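Local coordinates for protein FMN Adenylyltransferase (Candida glabrata, PDB 3FWK) that probably transfers the adenylyl group of ATP to FMN, the step that makes FAD in flavin cofactor biosynthesis, at residues N16-Y21 / W206-Y211; A33-A38 / L198-A203; S212-C217 / Y260-V265; L248-E253 / P290-V295. One frame throughout, in Å; residues are numbered along the deposited sequence.

Contact 1 (N16-Y21 / W206-Y211)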
# COMPACT_ATOMS: atom_id res chain seq x y z
N ASN A 16 10.82 13.88 -1.16
CA ASN A 16 12.13 13.72 -1.73
C ASN A 16 12.33 12.42 -2.48
O ASN A 16 12.88 12.42 -3.58
CB ASN A 16 13.17 13.87 -0.62
CG ASN A 16 13.29 15.31 -0.11
OD1 ASN A 16 12.96 16.27 -0.77
ND2 ASN A 16 13.80 15.42 1.13
N LEU A 17 11.83 11.30 -1.96
CA LEU A 17 12.02 10.04 -2.67
C LEU A 17 11.14 10.01 -3.93
O LEU A 17 11.54 9.45 -4.95
CB LEU A 17 11.86 8.80 -1.77
CG LEU A 17 10.47 8.49 -1.24
CD1 LEU A 17 9.71 7.62 -2.28
CD2 LEU A 17 10.57 7.73 0.09
N THR A 18 9.96 10.62 -3.87
CA THR A 18 9.07 10.66 -5.05
C THR A 18 9.70 11.54 -6.15
O THR A 18 9.73 11.15 -7.33
CB THR A 18 7.67 11.14 -4.65
OG1 THR A 18 7.13 10.22 -3.65
CG2 THR A 18 6.74 11.16 -5.84
N SER A 19 10.20 12.69 -5.75
CA SER A 19 10.90 13.56 -6.68
C SER A 19 12.12 12.87 -7.30
O SER A 19 12.40 13.01 -8.49
CB SER A 19 11.33 14.82 -5.94
OG SER A 19 10.24 15.62 -5.57
N SER A 20 12.85 12.13 -6.48
CA SER A 20 14.01 11.39 -6.95
C SER A 20 13.58 10.33 -7.95
O SER A 20 14.21 10.16 -9.03
CB SER A 20 14.78 10.79 -5.76
OG SER A 20 15.90 10.06 -6.21
N TYR A 21 12.49 9.63 -7.67
CA TYR A 21 12.01 8.64 -8.64
C TYR A 21 11.65 9.30 -9.98
O TYR A 21 11.98 8.78 -11.07
CB TYR A 21 10.75 7.91 -8.07
CG TYR A 21 10.36 6.70 -8.91
CD1 TYR A 21 10.77 5.42 -8.56
CD2 TYR A 21 9.61 6.86 -10.09
CE1 TYR A 21 10.47 4.31 -9.36
CE2 TYR A 21 9.33 5.79 -10.90
CZ TYR A 21 9.75 4.53 -10.55
OH TYR A 21 9.44 3.50 -11.39
N TRP A 206 5.39 -2.36 -7.63
CA TRP A 206 6.67 -2.93 -7.19
C TRP A 206 7.83 -1.97 -7.47
O TRP A 206 8.70 -1.80 -6.62
CB TRP A 206 6.96 -4.28 -7.83
CG TRP A 206 6.06 -5.41 -7.57
CD1 TRP A 206 5.53 -6.24 -8.49
CD2 TRP A 206 5.67 -5.95 -6.30
NE1 TRP A 206 4.83 -7.24 -7.90
CE2 TRP A 206 4.90 -7.08 -6.55
CE3 TRP A 206 5.92 -5.57 -4.97
CZ2 TRP A 206 4.36 -7.87 -5.53
CZ3 TRP A 206 5.37 -6.36 -3.96
CH2 TRP A 206 4.62 -7.49 -4.25
N SER A 207 7.84 -1.34 -8.64
CA SER A 207 8.96 -0.47 -9.00
C SER A 207 9.12 0.66 -7.98
O SER A 207 10.22 0.90 -7.46
CB SER A 207 8.74 0.12 -10.38
OG SER A 207 9.79 1.01 -10.70
N PHE A 208 8.03 1.35 -7.68
CA PHE A 208 8.09 2.47 -6.79
C PHE A 208 8.40 2.00 -5.36
O PHE A 208 9.22 2.61 -4.66
CB PHE A 208 6.79 3.24 -6.85
CG PHE A 208 6.83 4.50 -6.04
CD1 PHE A 208 7.54 5.61 -6.49
CD2 PHE A 208 6.16 4.61 -4.83
CE1 PHE A 208 7.58 6.78 -5.77
CE2 PHE A 208 6.18 5.78 -4.10
CZ PHE A 208 6.91 6.87 -4.56
N LEU A 209 7.74 0.96 -4.91
CA LEU A 209 7.96 0.51 -3.55
C LEU A 209 9.40 0.05 -3.32
O LEU A 209 9.98 0.36 -2.29
CB LEU A 209 6.99 -0.61 -3.19
CG LEU A 209 6.66 -0.84 -1.71
CD1 LEU A 209 6.29 0.49 -0.99
CD2 LEU A 209 5.50 -1.82 -1.62
N LEU A 210 9.95 -0.68 -4.28
CA LEU A 210 11.32 -1.13 -4.14
C LEU A 210 12.29 0.04 -4.16
O LEU A 210 13.24 0.08 -3.35
CB LEU A 210 11.65 -2.17 -5.23
CG LEU A 210 10.95 -3.52 -5.06
CD1 LEU A 210 11.04 -4.30 -6.35
CD2 LEU A 210 11.55 -4.32 -3.88
N TYR A 211 12.09 0.98 -5.07
CA TYR A 211 12.96 2.13 -5.12
C TYR A 211 12.92 2.93 -3.82
O TYR A 211 13.92 3.51 -3.39
CB TYR A 211 12.55 3.04 -6.29
CG TYR A 211 13.42 4.28 -6.34
CD1 TYR A 211 14.70 4.22 -6.87
CD2 TYR A 211 12.98 5.49 -5.77
CE1 TYR A 211 15.52 5.36 -6.89
CE2 TYR A 211 13.79 6.60 -5.78
CZ TYR A 211 15.04 6.50 -6.30
OH TYR A 211 15.84 7.64 -6.26
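The Tyr21 ring lies between two aromatic rings of the helix 202-212. Phe208 turns its edge to one face of Tyr21 in a T-shaped stack, with the planes at 66° and CD1 of Phe208 3.8 Å from CD1 of Tyr21. Tyr21 in turn points its own edge at the face of Tyr211, offset. All three side chains carry CG anti to the backbone N (chi1 -169° in Tyr21), which sends the rings across the gap between helices 7-23 and 202-212. The segment axes stay 10.8 Å apart at an angle of 123°, a spacing the rings fill. Leu17 CD1 packs on Phe208 CZ at 3.7 Å. Thr18 OG1 sits at the edge of the same ring, but its hydrogen bond goes to Cys14 O within its own helix. Tyr211 OH and Ser20 OG are modelled 2.4 Å apart, too short to be taken at face value; Ser20 is also modelled in two conformers. Tyr21 OH donates to Ser207 OG over 2.6 Å, and Ser207 OG is also hydrogen-bonded to Glu255. That bond pins the far end of the Tyr21 side chain, while the two stacks limit how its ring plane can turn.

Contact 2 (A33-A38 / L198-A203)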
# COMPACT_ATOMS: atom_id res chain seq x y z
N ALA A 33 9.39 4.51 -16.69
CA ALA A 33 8.70 5.65 -17.28
C ALA A 33 7.18 5.56 -17.09
O ALA A 33 6.54 6.57 -16.80
CB ALA A 33 9.03 5.76 -18.78
N GLN A 34 6.61 4.37 -17.23
CA GLN A 34 5.19 4.19 -16.99
C GLN A 34 4.81 4.55 -15.53
O GLN A 34 3.76 5.14 -15.28
CB GLN A 34 4.81 2.76 -17.31
CG GLN A 34 3.31 2.47 -17.26
CD GLN A 34 3.05 0.99 -17.36
OE1 GLN A 34 3.48 0.21 -16.52
NE2 GLN A 34 2.36 0.57 -18.42
N THR A 35 5.68 4.17 -14.61
CA THR A 35 5.47 4.49 -13.19
C THR A 35 5.56 6.00 -12.95
O THR A 35 4.78 6.56 -12.19
CB THR A 35 6.48 3.72 -12.31
OG1 THR A 35 6.41 2.34 -12.63
CG2 THR A 35 6.20 3.94 -10.83
N GLN A 36 6.53 6.67 -13.60
CA GLN A 36 6.58 8.11 -13.52
C GLN A 36 5.28 8.76 -13.97
O GLN A 36 4.79 9.70 -13.34
CB GLN A 36 7.79 8.67 -14.32
CG GLN A 36 9.12 8.19 -13.72
CD GLN A 36 10.32 8.48 -14.58
OE1 GLN A 36 10.21 8.53 -15.79
NE2 GLN A 36 11.48 8.62 -13.98
N ARG A 37 4.76 8.31 -15.11
CA ARG A 37 3.48 8.81 -15.58
C ARG A 37 2.35 8.57 -14.57
O ARG A 37 1.51 9.46 -14.35
CB ARG A 37 3.14 8.19 -16.95
CG ARG A 37 4.16 8.61 -18.05
CD ARG A 37 3.68 8.16 -19.46
NE ARG A 37 3.45 6.73 -19.65
CZ ARG A 37 4.37 5.84 -20.04
NH1 ARG A 37 5.64 6.21 -20.15
NH2 ARG A 37 4.02 4.59 -20.28
N ALA A 38 2.36 7.39 -13.95
CA ALA A 38 1.32 7.08 -12.96
C ALA A 38 1.46 7.99 -11.73
O ALA A 38 0.43 8.46 -11.19
CB ALA A 38 1.46 5.63 -12.54
N LEU A 198 -5.99 4.36 -9.01
CA LEU A 198 -6.76 3.41 -9.82
C LEU A 198 -6.01 2.94 -11.07
O LEU A 198 -6.13 1.80 -11.47
CB LEU A 198 -8.08 4.05 -10.28
CG LEU A 198 -9.08 4.27 -9.15
CD1 LEU A 198 -10.24 5.16 -9.64
CD2 LEU A 198 -9.64 2.93 -8.67
N HIS A 199 -5.25 3.87 -11.66
CA HIS A 199 -4.53 3.63 -12.92
C HIS A 199 -3.18 2.92 -12.74
O HIS A 199 -2.51 2.66 -13.74
CB HIS A 199 -4.29 4.96 -13.63
CG HIS A 199 -3.60 5.94 -12.75
ND1 HIS A 199 -4.25 6.58 -11.72
CD2 HIS A 199 -2.30 6.31 -12.67
CE1 HIS A 199 -3.37 7.32 -11.06
NE2 HIS A 199 -2.18 7.17 -11.62
N TRP A 200 -2.74 2.67 -11.51
CA TRP A 200 -1.49 1.97 -11.30
C TRP A 200 -1.63 0.51 -11.65
O TRP A 200 -2.68 -0.09 -11.39
CB TRP A 200 -1.04 2.11 -9.82
CG TRP A 200 -0.47 3.43 -9.50
CD1 TRP A 200 -1.08 4.66 -9.61
CD2 TRP A 200 0.86 3.68 -9.09
NE1 TRP A 200 -0.20 5.66 -9.28
CE2 TRP A 200 1.00 5.08 -8.95
CE3 TRP A 200 1.96 2.85 -8.80
CZ2 TRP A 200 2.20 5.69 -8.57
CZ3 TRP A 200 3.17 3.47 -8.42
CH2 TRP A 200 3.27 4.87 -8.29
N ASN A 201 -0.60 -0.07 -12.24
CA ASN A 201 -0.50 -1.50 -12.46
C ASN A 201 0.44 -2.14 -11.44
O ASN A 201 1.24 -1.45 -10.79
CB ASN A 201 0.13 -1.77 -13.88
CG ASN A 201 -0.49 -0.93 -14.99
OD1 ASN A 201 -1.68 -1.07 -15.26
ND2 ASN A 201 0.32 -0.08 -15.66
N LEU A 202 0.37 -3.46 -11.33
CA LEU A 202 1.18 -4.20 -10.38
C LEU A 202 2.67 -3.87 -10.56
O LEU A 202 3.38 -3.66 -9.58
CB LEU A 202 0.92 -5.70 -10.54
CG LEU A 202 1.73 -6.63 -9.62
CD1 LEU A 202 1.52 -6.28 -8.14
CD2 LEU A 202 1.37 -8.08 -9.93
N ALA A 203 3.17 -3.82 -11.80
CA ALA A 203 4.58 -3.55 -12.00
C ALA A 203 4.96 -2.16 -11.49
O ALA A 203 6.10 -1.96 -11.02
CB ALA A 203 4.92 -3.67 -13.50
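Ala38 CB rests over the face of the five-membered ring of Trp200 in a CH-pi contact, 3.7 Å from the ring centroid. This is the tight part of the contact. Thr35 CG2 reaches the far end of the same indole, 3.9 Å from Trp200 CZ3. Beyond these two residues the indole packs on Val73 and Leu77 of helix 69-86. Its NE1 is hydrogen-bonded to Thr42 OG1, one turn on from Ala38. His199 closes the border of this packed patch. Its CG lies between the backbone N and the carbonyl carbon (chi1 54°), and this turns the imidazole edge to the helix. His199 NE2 then donates to Ala38 O at 2.9 Å. The bond is nearly straight, at 166°, and the oxygen lies in the ring plane. Ala38 O also accepts from Thr42 OG1. In this Rossmann-like alpha/beta protein, the contact joins helix 31-50 to the turn that follows strand 192-194 and leads into helix 202-212. Asn201 is the N-cap residue of that helix, although its side chain makes no capping bond. The other side of the contact is looser and partly exposed. There the side chains of Gln34 and Asn201 cross at about a right angle, with their amide planes 53° apart. Gln34 OE1 lies 3.3 Å from Asn201 ND2 and is hydrogen-bonded to Asn204 ND2.

Contact 3 (S212-C217 / Y260-V265)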
# COMPACT_ATOMS: atom_id res chain seq x y z
N SER A 212 11.74 2.99 -3.20
CA SER A 212 11.57 3.87 -2.05
C SER A 212 12.50 3.50 -0.89
O SER A 212 12.81 4.37 -0.10
CB SER A 212 10.12 3.82 -1.53
OG SER A 212 9.84 2.62 -0.79
N ASN A 213 12.88 2.23 -0.79
CA ASN A 213 13.69 1.75 0.33
C ASN A 213 13.00 1.93 1.67
O ASN A 213 13.66 1.96 2.69
CB ASN A 213 15.05 2.45 0.32
CG ASN A 213 16.11 1.71 1.10
OD1 ASN A 213 15.98 0.51 1.42
ND2 ASN A 213 17.20 2.41 1.37
N GLU A 214 11.67 2.03 1.65
CA GLU A 214 10.89 2.01 2.90
C GLU A 214 10.68 0.55 3.30
O GLU A 214 10.57 -0.33 2.45
CB GLU A 214 9.57 2.72 2.66
CG GLU A 214 9.76 4.19 2.64
CD GLU A 214 10.19 4.72 4.03
OE1 GLU A 214 9.38 4.65 4.94
OE2 GLU A 214 11.35 5.12 4.19
N PRO A 215 10.55 0.29 4.61
CA PRO A 215 10.17 -1.06 5.05
C PRO A 215 8.82 -1.40 4.44
O PRO A 215 7.92 -0.56 4.45
CB PRO A 215 10.05 -0.91 6.60
CG PRO A 215 10.92 0.28 6.93
CD PRO A 215 10.72 1.23 5.74
N ILE A 216 8.66 -2.62 3.99
CA ILE A 216 7.37 -3.08 3.48
C ILE A 216 6.94 -4.31 4.25
O ILE A 216 7.74 -4.88 5.01
CB ILE A 216 7.41 -3.39 1.98
CG1 ILE A 216 8.31 -4.58 1.69
CG2 ILE A 216 7.90 -2.13 1.19
CD1 ILE A 216 8.32 -4.98 0.21
N CYS A 217 5.69 -4.74 4.07
CA CYS A 217 5.27 -5.98 4.73
C CYS A 217 6.11 -7.15 4.24
O CYS A 217 6.09 -7.45 3.04
CB CYS A 217 3.81 -6.24 4.49
SG CYS A 217 3.23 -7.74 5.36
N TYR A 260 16.53 4.50 -3.01
CA TYR A 260 16.69 5.78 -2.37
C TYR A 260 17.53 5.64 -1.09
O TYR A 260 17.29 4.80 -0.23
CB TYR A 260 15.32 6.38 -2.04
CG TYR A 260 15.40 7.79 -1.55
CD1 TYR A 260 15.56 8.85 -2.44
CD2 TYR A 260 15.33 8.07 -0.19
CE1 TYR A 260 15.64 10.17 -2.00
CE2 TYR A 260 15.42 9.39 0.28
CZ TYR A 260 15.58 10.43 -0.65
OH TYR A 260 15.66 11.74 -0.24
N LYS A 261 18.54 6.48 -0.99
CA LYS A 261 19.39 6.49 0.20
C LYS A 261 18.87 7.41 1.29
O LYS A 261 18.69 8.60 1.08
CB LYS A 261 20.80 6.95 -0.18
CG LYS A 261 21.48 6.09 -1.22
CD LYS A 261 22.88 6.66 -1.55
CE LYS A 261 23.14 6.65 -3.04
NZ LYS A 261 22.42 7.78 -3.68
N HIS A 262 18.69 6.82 2.45
CA HIS A 262 18.22 7.56 3.63
C HIS A 262 19.38 8.22 4.35
O HIS A 262 20.55 8.04 4.03
CB HIS A 262 17.55 6.62 4.61
CG HIS A 262 16.32 5.96 4.08
ND1 HIS A 262 15.13 6.62 3.89
CD2 HIS A 262 16.09 4.66 3.77
CE1 HIS A 262 14.22 5.75 3.45
NE2 HIS A 262 14.79 4.56 3.36
N ASN A 263 19.02 8.96 5.39
CA ASN A 263 19.99 9.67 6.18
C ASN A 263 19.73 9.31 7.65
O ASN A 263 18.99 8.36 7.95
CB ASN A 263 19.83 11.16 5.88
CG ASN A 263 18.48 11.71 6.32
OD1 ASN A 263 17.90 11.23 7.30
ND2 ASN A 263 17.97 12.71 5.59
N GLU A 264 20.31 10.08 8.57
CA GLU A 264 20.21 9.77 9.99
C GLU A 264 18.77 9.83 10.52
O GLU A 264 18.37 9.04 11.37
CB GLU A 264 21.08 10.72 10.83
CG GLU A 264 22.34 11.26 10.13
CD GLU A 264 23.27 10.16 9.66
OE1 GLU A 264 23.38 9.13 10.36
OE2 GLU A 264 23.90 10.34 8.59
N VAL A 265 18.02 10.79 10.00
CA VAL A 265 16.63 11.00 10.38
C VAL A 265 15.70 9.90 9.83
O VAL A 265 14.78 9.46 10.53
CB VAL A 265 16.15 12.40 9.91
CG1 VAL A 265 14.63 12.57 10.09
CG2 VAL A 265 16.94 13.49 10.65
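Asn213 and His262 meet through two different first torsions. Asn213 carries CG anti to its backbone N (chi1 -160°), and this carries the amide to the 260-265 chain. His262 carries CG anti to its carbonyl carbon (chi1 -63°), and the imidazole edge turns back to Asn213. The result is two hydrogen bonds that run in opposite directions between the segments. Asn213 ND2 donates to Tyr260 O at 2.9 Å, nearly along the C=O axis. His262 NE2 donates to Asn213 O, also at 2.9 Å, and this bond is nearly straight at 169°. The acceptor lies in the imidazole plane, yet the nitrogen stands above the carbonyl plane of Asn213. Glu214 brings OE2 to 3.0 Å from His262 CE1, with the carboxylate turned steeply to the ring. The other carboxylate oxygen, OE1, is hydrogen-bonded to Tyr132 and forms a salt bridge with Arg131. Ser212 OG accepts from Glu214 N at 3.1 Å, an ST turn, and is also hydrogen-bonded to Leu209 O of helix 202-212. Asn213, with positive phi, is the first residue to leave helical angles. The contact thus lies by the C-terminal end of helix 202-212. Tyr260 packs on Leu13, Asn16 and Leu17 of helix 7-23, and Ser212 and Glu214 touch helix 69-86.

Contact 4 (L248-E253 / P290-V295)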
# COMPACT_ATOMS: atom_id res chain seq x y z
N LEU A 248 12.64 -17.27 -13.47
CA LEU A 248 11.99 -15.99 -13.67
C LEU A 248 13.05 -14.92 -13.67
O LEU A 248 14.08 -15.01 -12.95
CB LEU A 248 10.97 -15.70 -12.59
CG LEU A 248 9.83 -16.69 -12.49
CD1 LEU A 248 8.81 -16.24 -11.45
CD2 LEU A 248 9.14 -16.85 -13.83
N LYS A 249 12.77 -13.87 -14.44
CA LYS A 249 13.69 -12.76 -14.52
C LYS A 249 13.14 -11.58 -13.74
O LYS A 249 11.93 -11.41 -13.59
CB LYS A 249 13.99 -12.37 -15.97
CG LYS A 249 14.68 -13.49 -16.78
CD LYS A 249 14.99 -13.06 -18.20
CE LYS A 249 14.75 -14.20 -19.18
NZ LYS A 249 13.30 -14.44 -19.37
N LEU A 250 14.04 -10.79 -13.23
CA LEU A 250 13.68 -9.67 -12.38
C LEU A 250 13.57 -8.40 -13.21
O LEU A 250 14.52 -8.03 -13.89
CB LEU A 250 14.76 -9.51 -11.31
CG LEU A 250 14.61 -8.32 -10.35
CD1 LEU A 250 13.28 -8.31 -9.58
CD2 LEU A 250 15.75 -8.32 -9.33
N ASN A 251 12.43 -7.72 -13.12
CA ASN A 251 12.21 -6.46 -13.82
C ASN A 251 12.65 -5.22 -13.06
O ASN A 251 12.60 -4.12 -13.62
CB ASN A 251 10.74 -6.30 -14.23
CG ASN A 251 10.39 -7.16 -15.39
OD1 ASN A 251 10.82 -6.87 -16.52
ND2 ASN A 251 9.61 -8.23 -15.17
N PHE A 252 13.09 -5.37 -11.80
CA PHE A 252 13.32 -4.24 -10.91
C PHE A 252 14.74 -4.18 -10.40
O PHE A 252 15.00 -3.63 -9.33
CB PHE A 252 12.31 -4.27 -9.76
CG PHE A 252 10.89 -4.41 -10.24
CD1 PHE A 252 10.33 -3.37 -10.99
CD2 PHE A 252 10.17 -5.60 -10.09
CE1 PHE A 252 9.03 -3.50 -11.50
CE2 PHE A 252 8.88 -5.72 -10.62
CZ PHE A 252 8.32 -4.68 -11.31
N GLU A 253 15.68 -4.70 -11.17
CA GLU A 253 17.06 -4.69 -10.76
C GLU A 253 17.60 -3.29 -10.51
O GLU A 253 18.27 -3.05 -9.49
CB GLU A 253 17.94 -5.43 -11.79
CG GLU A 253 17.85 -6.95 -11.68
CD GLU A 253 18.44 -7.73 -12.86
OE1 GLU A 253 18.87 -7.10 -13.87
OE2 GLU A 253 18.43 -8.98 -12.79
N PRO A 290 10.41 -13.80 -4.47
CA PRO A 290 9.59 -12.78 -3.83
C PRO A 290 8.54 -12.24 -4.78
O PRO A 290 8.63 -12.36 -6.01
CB PRO A 290 10.60 -11.69 -3.40
CG PRO A 290 11.80 -11.94 -4.22
CD PRO A 290 11.83 -13.41 -4.60
N GLY A 291 7.54 -11.58 -4.20
CA GLY A 291 6.35 -11.18 -4.94
C GLY A 291 6.62 -10.29 -6.12
O GLY A 291 5.85 -10.31 -7.09
N TRP A 292 7.70 -9.50 -6.05
CA TRP A 292 8.05 -8.59 -7.14
C TRP A 292 8.62 -9.29 -8.38
O TRP A 292 8.92 -8.62 -9.35
CB TRP A 292 8.97 -7.48 -6.64
CG TRP A 292 10.14 -7.92 -5.82
CD1 TRP A 292 11.39 -8.20 -6.27
CD2 TRP A 292 10.19 -8.02 -4.39
NE1 TRP A 292 12.23 -8.52 -5.19
CE2 TRP A 292 11.51 -8.38 -4.03
CE3 TRP A 292 9.24 -7.81 -3.38
CZ2 TRP A 292 11.91 -8.55 -2.70
CZ3 TRP A 292 9.62 -7.99 -2.06
CH2 TRP A 292 10.95 -8.34 -1.73
N TYR A 293 8.67 -10.62 -8.38
CA TYR A 293 8.87 -11.37 -9.62
C TYR A 293 7.58 -11.59 -10.39
O TYR A 293 7.64 -12.11 -11.51
CB TYR A 293 9.59 -12.69 -9.35
CG TYR A 293 11.08 -12.52 -9.15
CD1 TYR A 293 11.58 -12.03 -7.95
CD2 TYR A 293 11.98 -12.83 -10.17
CE1 TYR A 293 12.97 -11.87 -7.76
CE2 TYR A 293 13.36 -12.68 -9.98
CZ TYR A 293 13.84 -12.22 -8.77
OH TYR A 293 15.21 -12.07 -8.59
N LEU A 294 6.43 -11.20 -9.82
CA LEU A 294 5.17 -11.23 -10.57
C LEU A 294 4.79 -9.84 -11.07
O LEU A 294 4.70 -8.90 -10.28
CB LEU A 294 4.03 -11.73 -9.65
CG LEU A 294 2.74 -12.00 -10.44
CD1 LEU A 294 2.82 -13.38 -11.10
CD2 LEU A 294 1.48 -11.91 -9.57
N VAL A 295 4.56 -9.72 -12.39
CA VAL A 295 4.13 -8.45 -12.94
C VAL A 295 2.82 -8.56 -13.71
O VAL A 295 2.32 -7.56 -14.21
CB VAL A 295 5.21 -7.77 -13.82
CG1 VAL A 295 6.42 -7.37 -12.93
CG2 VAL A 295 5.64 -8.72 -14.95
O HOH W 1 9.31 -10.88 -13.31
O HOH W 2 10.09 -8.75 -11.92
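Leu250 sets its side chain across the Tyr293 ring. Its CD1 comes over the ring face in a CH-pi contact, 4.2 Å from the centroid. Leu250 CB touches the same ring at Tyr293 CE2, 3.7 Å away. Tyr293 holds CG anti to its carbonyl carbon (chi1 -78°), which swings the ring out to the 248-253 chain and lays it under Leu250. Leu250 CD1 also lies 3.8 Å from Trp292 CD1, at the edge of the indole. Trp292 holds CG between the backbone N and the carbonyl carbon, a torsion (chi1 49°) that lays the indole alongside Leu250, pointing the same way. Leu248 CB meets the tyrosine ring at Tyr293 CD2. The 290-295 chain makes a short 3-10 turn at 291-293, and the turn presents Trp292 and Tyr293 to the loop that leads into helix 253-257. Phe252, the residue just before that helix, slides past Val295 in the opposite direction, with Phe252 CZ 3.7 Å from Val295 CG1. The ring edge of Phe252 faces Trp292 O. No direct hydrogen bond joins the two segments, but two waters bridge them. One donates to Lys249 O and Tyr293 O, and the other accepts from Asn251 N and donates to Trp292 O.

Contact 1 is the most buried of the four, contacts 2 and 3 are partly buried, and contact 4 lies at the surface. Helix 202-212 ties them together. Contact 1 uses its body, contact 2 its entry and contact 3 its exit, while Trp206 is hydrogen-bonded to Leu294 O of contact 4. Contacts 1 and 2 meet where Tyr21 packs on Thr35. Contacts 1 and 3 share a backbone hydrogen bond from Tyr260 N to Tyr211 O. Chemistry follows place: stacked rings and a tyrosine-serine hydrogen bond inside, histidine-to-carbonyl bonds in contacts 2 and 3, and bridging waters at the surface. Contacts 2 and 3 do not touch, their nearest atoms being about 9 Å apart.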